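Local coordinates for protein TRAP dicarboxylate transporter-DctP subunit (Desulfovibrio desulfuricans subsp. desulfuricans, PDB 4NHB) that binds sn-glycerol 3-phosphate and probably serves as the periplasmic solute-binding component of a TRAP transporter, at residues Ala104-Pro109 against Asp128-Gly133; Thr283-Ala286 against Asn290-Glu293; Gly60-Gln65 against Glu252-Trp257; Ala34-Glu39 against Asp76-Ala81; Pro198-Leu201 against Val205-Gly208. All coordinates share one frame; numbering follows the deposited sequence.

From the N terminus, interaction 4 opens first, at the loop 34-39 after strand 30-34. Interaction 3 opens at 60-65, before interaction 4 has closed on helix 75-84, so the two cross. Interaction 1 then joins loop 104-109 to helix 125-131, with helix 115-122 in between, and interaction 5 closes a short connection after helix 197-203. Both fall within the long excursion that ends where 60-65 meets the start of helix 252-286. Interaction 2 follows in series, joining the far end of that helix to strand 290-292. Interactions 2 and 3 lie about 43 Å apart between centres. Interactions 1 and 4 both reach the bound sn-glycerol-3-phosphate, their centres about 20 Å apart.

Interaction 1 (Ala104-Pro109 against Asp128-Gly133); sequences AMLETP and DLINEG. With G3P (sn-glycerol-3-phosphate), chain P.
I130 meets M105 and L106 in a buried apolar contact of a type 2 periplasmic binding protein fold. It joins helix 125-131 to the loop that carries the ligand-binding residue E107. D128 starts the second segment, and its carbonyl O takes weak backbone bonds from N131 and E132 as the helix ends. I130 makes the contact. Its CD1 methyl lies against the peptide joining M105 and L106, 3.9 Å from L106 N. The same CD1 of I130 packs on L106 CD2 at 4.0 Å, and I130 CG2 touches L106 CG at 4.1 Å. M105 adds its CB; the rest of its chain bends at chi3 (82°) and leads away, and its side chain packs on F313 and L324. N131 takes no part in the contact and bonds T142 through ND2. E132 leaves the helical path, and G133 takes the N-cap position of helix 134-138. On the loop side, T108 OG1 bonds M105 O at 2.7 Å, with the donor 18° from the carbonyl plane. E107 comes from the same turn. T94 and Y178 bond its OE1, and E107 OE2 accepts the bond from ligand O1 at 2.7 Å.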
# COMPACT_ATOMS: atom_id res chain seq x y z
N ALA A 104 0.73 0.05 -10.74
CA ALA A 104 1.30 1.28 -10.19
C ALA A 104 0.24 2.34 -10.00
O ALA A 104 0.31 3.13 -9.07
CB ALA A 104 2.41 1.83 -11.08
N MET A 105 -0.74 2.37 -10.89
CA MET A 105 -1.77 3.41 -10.84
C MET A 105 -2.74 3.32 -9.65
O MET A 105 -3.48 4.27 -9.42
CB MET A 105 -2.52 3.46 -12.17
CG MET A 105 -1.59 3.80 -13.34
SD MET A 105 -2.45 4.25 -14.88
CE MET A 105 -2.82 5.93 -14.56
N LEU A 106 -2.70 2.22 -8.90
CA LEU A 106 -3.40 2.12 -7.62
C LEU A 106 -2.95 3.26 -6.69
O LEU A 106 -3.72 3.71 -5.85
CB LEU A 106 -3.15 0.75 -6.95
CG LEU A 106 -3.83 -0.47 -7.63
CD1 LEU A 106 -3.30 -1.85 -7.16
CD2 LEU A 106 -5.31 -0.44 -7.44
N GLU A 107 -1.70 3.71 -6.86
CA GLU A 107 -1.13 4.79 -6.05
C GLU A 107 -0.74 6.05 -6.87
O GLU A 107 0.22 6.72 -6.55
CB GLU A 107 0.06 4.23 -5.23
CG GLU A 107 -0.36 3.17 -4.25
CD GLU A 107 0.75 2.59 -3.38
OE1 GLU A 107 1.95 2.73 -3.74
OE2 GLU A 107 0.41 1.98 -2.33
N THR A 108 -1.52 6.36 -7.90
CA THR A 108 -1.34 7.56 -8.75
C THR A 108 -1.25 8.78 -7.88
O THR A 108 -2.17 9.07 -7.08
CB THR A 108 -2.54 7.73 -9.72
OG1 THR A 108 -2.63 6.60 -10.58
CG2 THR A 108 -2.43 9.00 -10.57
N PRO A 109 -0.12 9.50 -7.95
CA PRO A 109 -0.02 10.66 -7.07
C PRO A 109 -1.08 11.70 -7.38
O PRO A 109 -1.42 11.87 -8.54
CB PRO A 109 1.39 11.19 -7.34
CG PRO A 109 2.17 9.98 -7.81
CD PRO A 109 1.17 9.17 -8.58
N ASP A 128 -11.15 -2.29 -11.61
CA ASP A 128 -11.37 -3.24 -12.70
C ASP A 128 -10.43 -2.94 -13.88
O ASP A 128 -9.79 -3.85 -14.39
CB ASP A 128 -12.82 -3.19 -13.19
CG ASP A 128 -13.80 -3.80 -12.20
OD1 ASP A 128 -13.37 -4.31 -11.15
OD2 ASP A 128 -15.01 -3.75 -12.47
N LEU A 129 -10.33 -1.66 -14.27
CA LEU A 129 -9.47 -1.30 -15.40
C LEU A 129 -8.01 -1.61 -15.11
O LEU A 129 -7.31 -2.12 -15.97
CB LEU A 129 -9.62 0.18 -15.76
CG LEU A 129 -10.98 0.52 -16.40
CD1 LEU A 129 -11.25 2.00 -16.37
CD2 LEU A 129 -10.95 0.00 -17.83
N ILE A 130 -7.57 -1.35 -13.88
CA ILE A 130 -6.18 -1.55 -13.51
C ILE A 130 -5.84 -3.04 -13.47
O ILE A 130 -4.74 -3.43 -13.83
CB ILE A 130 -5.89 -0.93 -12.10
CG1 ILE A 130 -5.67 0.58 -12.22
CG2 ILE A 130 -4.75 -1.67 -11.48
CD1 ILE A 130 -5.93 1.41 -10.92
N ASN A 131 -6.80 -3.85 -13.03
CA ASN A 131 -6.61 -5.26 -12.83
C ASN A 131 -6.83 -6.12 -14.06
O ASN A 131 -6.45 -7.29 -14.06
CB ASN A 131 -7.53 -5.72 -11.71
CG ASN A 131 -6.96 -6.87 -10.93
OD1 ASN A 131 -7.54 -7.96 -10.92
ND2 ASN A 131 -5.80 -6.66 -10.29
N GLU A 132 -7.44 -5.56 -15.10
CA GLU A 132 -7.62 -6.30 -16.34
C GLU A 132 -6.30 -6.83 -16.86
O GLU A 132 -5.39 -6.05 -17.13
CB GLU A 132 -8.24 -5.43 -17.44
CG GLU A 132 -9.68 -5.73 -17.69
CD GLU A 132 -9.88 -7.18 -18.06
OE1 GLU A 132 -8.98 -7.75 -18.71
OE2 GLU A 132 -10.93 -7.74 -17.67
N GLY A 133 -6.20 -8.13 -17.04
CA GLY A 133 -4.99 -8.70 -17.61
C GLY A 133 -3.92 -9.05 -16.59
O GLY A 133 -2.97 -9.74 -16.91
O1 G3P P . 2.27 -0.01 -2.08
C1 G3P P . 3.63 0.30 -2.09
C2 G3P P . 4.09 0.68 -0.67
O2 G3P P . 3.84 -0.39 0.20
C3 G3P P . 5.59 1.01 -0.70
O1P G3P P . 5.88 1.88 0.34
O4P G3P P . 5.40 0.41 2.22
O2P G3P P . 7.76 0.46 1.27
O3P G3P P . 6.92 2.39 2.62
P G3P P . 6.54 1.24 1.69

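Interaction 2 (Thr283-Ala286 against Asn290-Glu293); sequences TILA and NIHE
L285, I284 and I291 form a small apolar contact where the long helix 252-286 ends and the chain turns back into strand 290-292. A helix of this length is a hallmark of TRAP solute-binding proteins. The two segments share no hydrogen bond, and only three residues separate them.

The closest apolar contact is between L285 and I291. Their side chains cross at about a right angle. L285 CD2 sits 3.7 Å from I291 CG1 and also reaches I291 CD1. The I291 CD1 methyl in turn lies 3.7 Å from L285 CG, so the end of the isoleucine rests at the fork of the leucine. I291 chi2 is near 180° (173°), which stretches CD1 out to that fork. I284 adds a looser contact from the buried side of the helix. The I284 CG2 branch, anti to the backbone N, stands 4.2 Å from I291 CG1.

One contact pairs a side chain with backbone. The same I284 CG2 comes within 4.2 Å of N290 N. N290 points its own CB away from the helix, so its part here is mainly backbone.

The polar groups of the strand bond to the neighbouring strand and its flanks. H292 NE2 bonds E227 OE1. Backbone bonds tie N290 to P226 and I228, and H292 to I228 and L230. Strand 290-292 thus runs parallel to strand 227-229 at the sheet margin. I284 also packs on I228 of that strand, and I291 on L230 beyond it. The last turn of helix 252-286 therefore lies against both strands.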
# COMPACT_ATOMS: atom_id res chain seq x y z
N THR A 283 -0.86 11.67 18.72
CA THR A 283 0.28 11.00 19.32
C THR A 283 1.61 11.67 18.99
O THR A 283 2.45 11.86 19.86
CB THR A 283 0.34 9.53 18.88
OG1 THR A 283 -0.85 8.84 19.29
CG2 THR A 283 1.53 8.83 19.48
N ILE A 284 1.82 12.01 17.72
CA ILE A 284 3.02 12.72 17.32
C ILE A 284 3.17 14.01 18.13
O ILE A 284 4.23 14.28 18.68
CB ILE A 284 3.01 12.99 15.82
CG1 ILE A 284 3.10 11.65 15.08
CG2 ILE A 284 4.19 13.81 15.40
CD1 ILE A 284 3.08 11.77 13.61
N LEU A 285 2.09 14.77 18.23
CA LEU A 285 2.13 16.09 18.86
C LEU A 285 2.31 15.99 20.37
O LEU A 285 2.83 16.92 21.00
CB LEU A 285 0.87 16.89 18.56
CG LEU A 285 0.67 17.34 17.11
CD1 LEU A 285 -0.57 18.19 17.01
CD2 LEU A 285 1.87 18.09 16.60
N ALA A 286 1.86 14.88 20.95
CA ALA A 286 2.08 14.60 22.36
C ALA A 286 3.54 14.24 22.70
O ALA A 286 4.01 14.49 23.81
CB ALA A 286 1.14 13.47 22.82
N ASN A 290 6.70 17.14 15.77
CA ASN A 290 6.08 18.32 15.20
C ASN A 290 5.34 18.00 13.90
O ASN A 290 5.74 17.12 13.13
CB ASN A 290 7.14 19.39 14.94
CG ASN A 290 7.73 19.96 16.24
OD1 ASN A 290 7.34 19.57 17.35
ND2 ASN A 290 8.68 20.89 16.10
N ILE A 291 4.24 18.71 13.66
CA ILE A 291 3.55 18.59 12.40
C ILE A 291 3.58 19.93 11.70
O ILE A 291 3.22 20.93 12.29
CB ILE A 291 2.09 18.12 12.57
CG1 ILE A 291 2.09 16.72 13.20
CG2 ILE A 291 1.37 18.14 11.23
CD1 ILE A 291 0.72 16.18 13.59
N HIS A 292 3.97 19.92 10.45
CA HIS A 292 4.12 21.13 9.69
C HIS A 292 3.19 21.12 8.51
O HIS A 292 2.65 20.08 8.11
CB HIS A 292 5.56 21.27 9.19
CG HIS A 292 6.57 21.24 10.29
ND1 HIS A 292 6.52 22.09 11.37
CD2 HIS A 292 7.66 20.46 10.48
CE1 HIS A 292 7.54 21.84 12.18
NE2 HIS A 292 8.25 20.85 11.65
N GLU A 293 3.03 22.30 7.94
CA GLU A 293 2.18 22.53 6.79
C GLU A 293 3.06 23.04 5.66
O GLU A 293 3.63 24.13 5.75
CB GLU A 293 1.09 23.56 7.14
CG GLU A 293 0.03 23.69 6.05
CD GLU A 293 -1.05 22.62 6.17
OE1 GLU A 293 -0.82 21.47 5.74
OE2 GLU A 293 -2.13 22.95 6.72

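Interaction 3 (Gly60-Gln65 against Glu252-Trp257); sequences GKYEVQ and EQDQKW
D254 OD2 accepts two bonds across this contact, one from K61 and one from Y62. K61 NZ donates to D254 OD2 at 2.9 Å and forms a salt bridge. It uses the syn lone pair, on the side of the other carboxylate oxygen. Y62 OH donates to D254 OD2 at 2.5 Å, a short bond that uses the anti lone pair. D254 OD1 has neither bond; K61 NZ is 4.0 Å from it.

The lysine arrives as an extended chain, with CG anti to the backbone N (chi1 174°). The K61 and D254 side chains cross at about a right angle, and K61 CE passes close to OD2. The tyrosine meets the aspartate with its ring edge. Ring and carboxylate planes stand 83° apart, and Y62 CE2 is 3.0 Å from D254 OD2. D254 and Y62 are buried, while K61 lies at the exposed side. Two donors and the nearby start of the helix would be expected to favour a charged carboxylate.

The fold here is a beta-alpha-beta crossover. Strand 30-34 leads through helix 42-57 to the parallel strand 63-67, and helix 252-286 begins beside the loop leading into the latter. E63 and Q65 use their backbones for the strand pairing, with T29, I31 and M33 as partners. In the helix, E252 O accepts from K256 N, and Q253 O from W257 N. Q255 NE2 is satisfied by L250 O.

Next to the polar group, Y62 CE2 meets W257 CE3 at 4.4 Å, edge to edge. Q253 O lies over one face of the indole, and L54 packs on both aromatic residues.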
# COMPACT_ATOMS: atom_id res chain seq x y z
N GLY A 60 -14.52 -23.65 9.63
CA GLY A 60 -13.39 -24.28 10.29
C GLY A 60 -12.56 -25.11 9.33
O GLY A 60 -11.48 -25.62 9.68
N LYS A 61 -13.06 -25.24 8.11
CA LYS A 61 -12.40 -26.01 7.07
C LYS A 61 -11.06 -25.43 6.66
O LYS A 61 -10.06 -26.15 6.56
CB LYS A 61 -13.31 -26.07 5.85
CG LYS A 61 -12.66 -26.73 4.67
CD LYS A 61 -13.67 -27.07 3.60
CE LYS A 61 -12.97 -27.34 2.30
NZ LYS A 61 -13.92 -27.81 1.24
N TYR A 62 -11.03 -24.13 6.38
CA TYR A 62 -9.77 -23.45 6.08
C TYR A 62 -9.24 -22.75 7.31
O TYR A 62 -10.00 -22.14 8.07
CB TYR A 62 -9.94 -22.44 4.97
CG TYR A 62 -10.26 -23.05 3.64
CD1 TYR A 62 -9.27 -23.48 2.79
CD2 TYR A 62 -11.58 -23.18 3.23
CE1 TYR A 62 -9.56 -24.03 1.56
CE2 TYR A 62 -11.89 -23.72 2.01
CZ TYR A 62 -10.88 -24.16 1.17
OH TYR A 62 -11.19 -24.71 -0.05
N GLU A 63 -7.94 -22.89 7.52
CA GLU A 63 -7.23 -22.09 8.49
C GLU A 63 -6.16 -21.27 7.76
O GLU A 63 -5.53 -21.75 6.81
CB GLU A 63 -6.60 -22.98 9.55
CG GLU A 63 -7.60 -23.87 10.26
CD GLU A 63 -6.97 -24.73 11.34
OE1 GLU A 63 -5.74 -24.93 11.31
OE2 GLU A 63 -7.72 -25.20 12.22
N VAL A 64 -5.96 -20.05 8.23
CA VAL A 64 -5.00 -19.13 7.62
C VAL A 64 -3.87 -18.84 8.57
O VAL A 64 -4.09 -18.38 9.71
CB VAL A 64 -5.68 -17.82 7.24
CG1 VAL A 64 -4.68 -16.84 6.59
CG2 VAL A 64 -6.85 -18.11 6.33
N GLN A 65 -2.65 -19.06 8.12
CA GLN A 65 -1.50 -18.70 8.91
C GLN A 65 -0.86 -17.45 8.35
O GLN A 65 -0.44 -17.43 7.20
CB GLN A 65 -0.47 -19.84 8.94
CG GLN A 65 -0.97 -21.01 9.79
CD GLN A 65 -0.08 -22.24 9.72
OE1 GLN A 65 1.09 -22.16 9.38
NE2 GLN A 65 -0.66 -23.40 10.01
N GLU A 252 -16.47 -23.85 -6.27
CA GLU A 252 -17.01 -22.50 -6.48
C GLU A 252 -17.51 -21.92 -5.15
O GLU A 252 -17.46 -20.70 -4.94
CB GLU A 252 -18.14 -22.49 -7.51
CG GLU A 252 -17.71 -22.02 -8.91
CD GLU A 252 -17.31 -20.53 -8.98
OE1 GLU A 252 -18.08 -19.66 -8.50
OE2 GLU A 252 -16.23 -20.23 -9.53
N GLN A 253 -17.97 -22.79 -4.26
CA GLN A 253 -18.41 -22.34 -2.94
C GLN A 253 -17.25 -21.79 -2.11
O GLN A 253 -17.38 -20.79 -1.42
CB GLN A 253 -19.04 -23.50 -2.17
CG GLN A 253 -19.64 -23.11 -0.81
CD GLN A 253 -20.05 -24.33 0.04
OE1 GLN A 253 -19.37 -25.36 0.04
NE2 GLN A 253 -21.16 -24.21 0.76
N ASP A 254 -16.11 -22.47 -2.17
CA ASP A 254 -14.97 -22.10 -1.34
C ASP A 254 -14.40 -20.80 -1.88
O ASP A 254 -13.98 -19.94 -1.11
CB ASP A 254 -13.92 -23.21 -1.32
CG ASP A 254 -14.44 -24.51 -0.67
OD1 ASP A 254 -15.64 -24.85 -0.87
OD2 ASP A 254 -13.67 -25.18 0.05
N GLN A 255 -14.42 -20.66 -3.20
CA GLN A 255 -13.95 -19.44 -3.82
C GLN A 255 -14.77 -18.28 -3.28
O GLN A 255 -14.23 -17.20 -3.06
CB GLN A 255 -14.07 -19.54 -5.34
CG GLN A 255 -13.09 -20.55 -5.92
CD GLN A 255 -13.25 -20.77 -7.42
OE1 GLN A 255 -13.48 -19.84 -8.20
NE2 GLN A 255 -13.11 -22.03 -7.82
N LYS A 256 -16.06 -18.51 -3.04
CA LYS A 256 -16.98 -17.45 -2.62
C LYS A 256 -16.66 -17.00 -1.21
O LYS A 256 -16.59 -15.81 -0.94
CB LYS A 256 -18.43 -17.91 -2.68
CG LYS A 256 -18.90 -18.25 -4.06
CD LYS A 256 -19.19 -17.04 -4.91
CE LYS A 256 -19.87 -17.47 -6.21
NZ LYS A 256 -21.13 -18.22 -5.95
N TRP A 257 -16.46 -17.95 -0.32
CA TRP A 257 -16.05 -17.62 1.04
C TRP A 257 -14.74 -16.81 1.12
O TRP A 257 -14.62 -15.92 1.96
CB TRP A 257 -15.82 -18.87 1.83
CG TRP A 257 -16.98 -19.74 2.02
CD1 TRP A 257 -18.28 -19.38 1.98
CD2 TRP A 257 -16.94 -21.14 2.28
NE1 TRP A 257 -19.08 -20.49 2.20
CE2 TRP A 257 -18.27 -21.58 2.39
CE3 TRP A 257 -15.91 -22.07 2.43
CZ2 TRP A 257 -18.60 -22.91 2.65
CZ3 TRP A 257 -16.23 -23.38 2.69
CH2 TRP A 257 -17.57 -23.79 2.80

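Interaction 4 (Ala34-Glu39 against Asp76-Ala81). With G3P (sn-glycerol-3-phosphate), chain P.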
# COMPACT_ATOMS: atom_id res chain seq x y z
N ALA A 34 1.80 -14.28 3.47
CA ALA A 34 2.90 -13.44 3.91
C ALA A 34 2.57 -11.98 3.69
O ALA A 34 1.83 -11.63 2.78
CB ALA A 34 4.15 -13.78 3.14
N GLY A 35 3.17 -11.15 4.53
CA GLY A 35 3.10 -9.71 4.37
C GLY A 35 4.35 -9.02 4.81
O GLY A 35 5.34 -9.68 5.14
N MET A 36 4.29 -7.69 4.85
CA MET A 36 5.49 -6.86 4.91
C MET A 36 5.41 -5.87 6.03
O MET A 36 6.35 -5.09 6.22
CB MET A 36 5.72 -6.11 3.57
CG MET A 36 4.62 -5.12 3.25
SD MET A 36 4.97 -4.15 1.72
CE MET A 36 6.27 -3.07 2.31
N LYS A 37 4.32 -5.92 6.81
CA LYS A 37 4.08 -4.91 7.83
C LYS A 37 4.01 -5.49 9.25
O LYS A 37 3.74 -6.68 9.46
CB LYS A 37 2.82 -4.06 7.54
CG LYS A 37 2.81 -3.29 6.22
CD LYS A 37 3.97 -2.26 6.13
CE LYS A 37 3.98 -1.55 4.78
NZ LYS A 37 4.91 -0.38 4.75
N PRO A 38 4.32 -4.66 10.25
CA PRO A 38 4.21 -5.14 11.63
C PRO A 38 2.74 -5.29 12.12
O PRO A 38 1.77 -4.84 11.49
CB PRO A 38 4.97 -4.09 12.43
CG PRO A 38 4.83 -2.90 11.62
CD PRO A 38 4.84 -3.29 10.19
N GLU A 39 2.60 -5.96 13.25
CA GLU A 39 1.32 -6.07 13.93
C GLU A 39 0.82 -4.67 14.25
O GLU A 39 1.61 -3.77 14.45
CB GLU A 39 1.48 -6.87 15.21
CG GLU A 39 1.81 -8.32 14.97
CD GLU A 39 0.61 -9.10 14.47
OE1 GLU A 39 -0.53 -8.64 14.69
OE2 GLU A 39 0.80 -10.16 13.85
N ASP A 76 9.71 -8.93 -2.84
CA ASP A 76 10.10 -9.64 -4.06
C ASP A 76 10.05 -11.14 -3.81
O ASP A 76 9.47 -11.88 -4.60
CB ASP A 76 11.48 -9.21 -4.53
CG ASP A 76 11.45 -7.91 -5.25
OD1 ASP A 76 10.35 -7.31 -5.34
OD2 ASP A 76 12.53 -7.48 -5.71
N ALA A 77 10.63 -11.59 -2.70
CA ALA A 77 10.63 -13.03 -2.42
C ALA A 77 9.25 -13.61 -2.18
O ALA A 77 8.94 -14.66 -2.71
CB ALA A 77 11.51 -13.36 -1.25
N TYR A 78 8.43 -12.96 -1.37
CA TYR A 78 7.17 -13.61 -1.04
C TYR A 78 6.19 -13.49 -2.21
O TYR A 78 5.35 -14.35 -2.36
CB TYR A 78 6.58 -13.19 0.34
CG TYR A 78 6.02 -11.78 0.48
CD1 TYR A 78 4.91 -11.36 -0.25
CD2 TYR A 78 6.57 -10.89 1.38
CE1 TYR A 78 4.40 -10.09 -0.10
CE2 TYR A 78 6.05 -9.62 1.58
CZ TYR A 78 4.95 -9.22 0.86
OH TYR A 78 4.44 -7.94 1.08
N ILE A 79 6.32 -12.44 -3.05
CA ILE A 79 5.48 -12.36 -4.27
C ILE A 79 5.80 -13.58 -5.15
O ILE A 79 4.93 -14.36 -5.54
CB ILE A 79 5.70 -11.02 -5.03
CG1 ILE A 79 5.00 -9.88 -4.28
CG2 ILE A 79 5.15 -11.12 -6.45
CD1 ILE A 79 5.51 -8.44 -4.57
N ALA A 80 7.09 -13.81 -5.34
CA ALA A 80 7.56 -14.92 -6.17
C ALA A 80 7.10 -16.23 -5.59
O ALA A 80 6.65 -17.09 -6.32
CB ALA A 80 9.08 -14.90 -6.27
N ALA A 81 7.19 -16.37 -4.26
CA ALA A 81 6.74 -17.60 -3.62
C ALA A 81 5.25 -17.80 -3.79
O ALA A 81 4.77 -18.95 -3.84
CB ALA A 81 7.09 -17.61 -2.15
O1 G3P P . 2.27 -0.01 -2.08
C1 G3P P . 3.63 0.30 -2.09
C2 G3P P . 4.09 0.68 -0.67
O2 G3P P . 3.84 -0.39 0.20
C3 G3P P . 5.59 1.01 -0.70
O1P G3P P . 5.88 1.88 0.34
O4P G3P P . 5.40 0.41 2.22
O2P G3P P . 7.76 0.46 1.27
O3P G3P P . 6.92 2.39 2.62
P G3P P . 6.54 1.24 1.69
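Y78 of helix 75-84 reaches across to A34, G35 and M36, the end of strand 30-34 and the loop that leads into the ligand pocket of this type 2 periplasmic binding protein fold. Y78 CB starts the contact, 3.8 Å from A34 CB. CG, held between the backbone N and the carbonyl carbon (chi1 71°), touches the same methyl. The backbone of A34 and G35 passes over one face of the ring. On one rim CD2 approaches G35 O, and Y78 CE2 comes to 3.6 Å from G35 O. On the other rim Y78 CE1 is 4.2 Å from A34 O. Y78 CZ is 4.0 Å from G35 CA. At the tip, Y78 OH sits 3.3 Å from M36 CB, which lies at the ring edge. M36 CG and SD are a little farther from the hydroxyl. Weak bonds to A91 O and T92 OG1 give this buried hydroxyl polar partners.

M36 carries the line on to the ligand. Its chain bends at chi3 (-73°), and M36 CE comes to 3.6 Å from ligand O4P. K37, next in sequence, donates from NZ to that same O4P at 2.7 Å. D215 forms a salt bridge with the lysine, and F194 a cation-pi contact.

The 34-39 segment leaves strand 30-34, which is paired with strands 63-67 and 89-92. A34 bonds M89 and A91 through its backbone, and G35 bonds F67 and S70. Y78 also packs on C90, so helix 75-84 lies against strand 89-92 as well as the loop before helix 42-57.

Interaction 5 (Pro198-Leu201 against Val205-Gly208)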
# COMPACT_ATOMS: atom_id res chain seq x y z
N PRO A 198 13.90 0.58 9.53
CA PRO A 198 14.28 0.80 10.94
C PRO A 198 15.83 0.90 11.12
O PRO A 198 16.35 1.86 11.73
CB PRO A 198 13.69 -0.41 11.64
CG PRO A 198 12.55 -0.87 10.72
CD PRO A 198 13.10 -0.65 9.36
N GLY A 199 16.57 -0.04 10.56
CA GLY A 199 18.02 0.07 10.60
C GLY A 199 18.54 1.36 9.94
O GLY A 199 19.50 1.98 10.42
N ALA A 200 17.90 1.78 8.85
CA ALA A 200 18.41 2.93 8.10
C ALA A 200 18.27 4.18 8.97
O ALA A 200 19.18 5.03 9.06
CB ALA A 200 17.66 3.09 6.81
N LEU A 201 17.11 4.30 9.60
CA LEU A 201 16.89 5.35 10.60
C LEU A 201 17.92 5.28 11.70
O LEU A 201 18.60 6.29 11.99
CB LEU A 201 15.49 5.22 11.20
CG LEU A 201 14.39 5.74 10.26
CD1 LEU A 201 13.03 5.43 10.86
CD2 LEU A 201 14.56 7.26 9.99
N VAL A 205 22.38 8.08 8.53
CA VAL A 205 22.82 8.82 7.34
C VAL A 205 21.62 9.46 6.61
O VAL A 205 21.69 10.65 6.28
CB VAL A 205 23.73 8.00 6.34
CG1 VAL A 205 25.17 7.62 6.97
CG2 VAL A 205 22.98 6.77 5.79
N ILE A 206 20.52 8.70 6.39
CA ILE A 206 19.30 9.28 5.78
C ILE A 206 18.63 10.29 6.71
O ILE A 206 18.64 10.10 7.93
CB ILE A 206 18.20 8.24 5.38
CG1 ILE A 206 17.51 7.65 6.59
CG2 ILE A 206 18.79 7.13 4.51
CD1 ILE A 206 16.26 6.88 6.26
N ASP A 207 18.03 11.32 6.13
CA ASP A 207 17.44 12.41 6.92
C ASP A 207 15.94 12.27 7.09
O ASP A 207 15.35 12.95 7.93
CB ASP A 207 17.75 13.74 6.26
CG ASP A 207 19.23 13.91 6.04
OD1 ASP A 207 19.96 13.73 7.03
OD2 ASP A 207 19.64 14.17 4.89
N GLY A 208 15.33 11.40 6.29
CA GLY A 208 13.89 11.16 6.39
C GLY A 208 13.33 10.32 5.25
O GLY A 208 14.03 9.51 4.64
O HOH W 1 20.99 5.31 7.49
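V205 N donates to the water at 3.3 Å, a long bond, and A200 lies across the contact. The same water lies near A200 O, but so close to it that this half of the bridge is doubtful. V205 N itself stays 4.5 Å from A200 O, so no direct bond joins the two segments.

The firmer contact is apolar, and I206 carries it. Its CG1 lies between the backbone N and the carbonyl carbon (chi1 72°), and chi2 is near 180°, which sends CD1 toward the helix. I206 CD1 sits 4.1 Å from A200 CB and 4.1 Å from L201 CD2. It therefore touches two successive helix residues. I206 CG1 also lies 4.0 Å from A200 O. L201 points its CB away, yet its CD2 branch swings back to meet the isoleucine.

The arrangement is a helix-to-strand connection. Helix 197-203 ends, and the chain runs through V205 and I206 into strand 208-212. D207 OD2 bonds R169 N. R171 is a ligand-binding residue, and its side chain is about 4 Å from that of I206.

With no direct hydrogen bond across it and a doubtful water bridge, the contact rests mainly on packing of methyl groups. The I206 methyl packs on A200 and L201, while the backbone bonds of D207 go to K156 and R169, and that of G208 to R171.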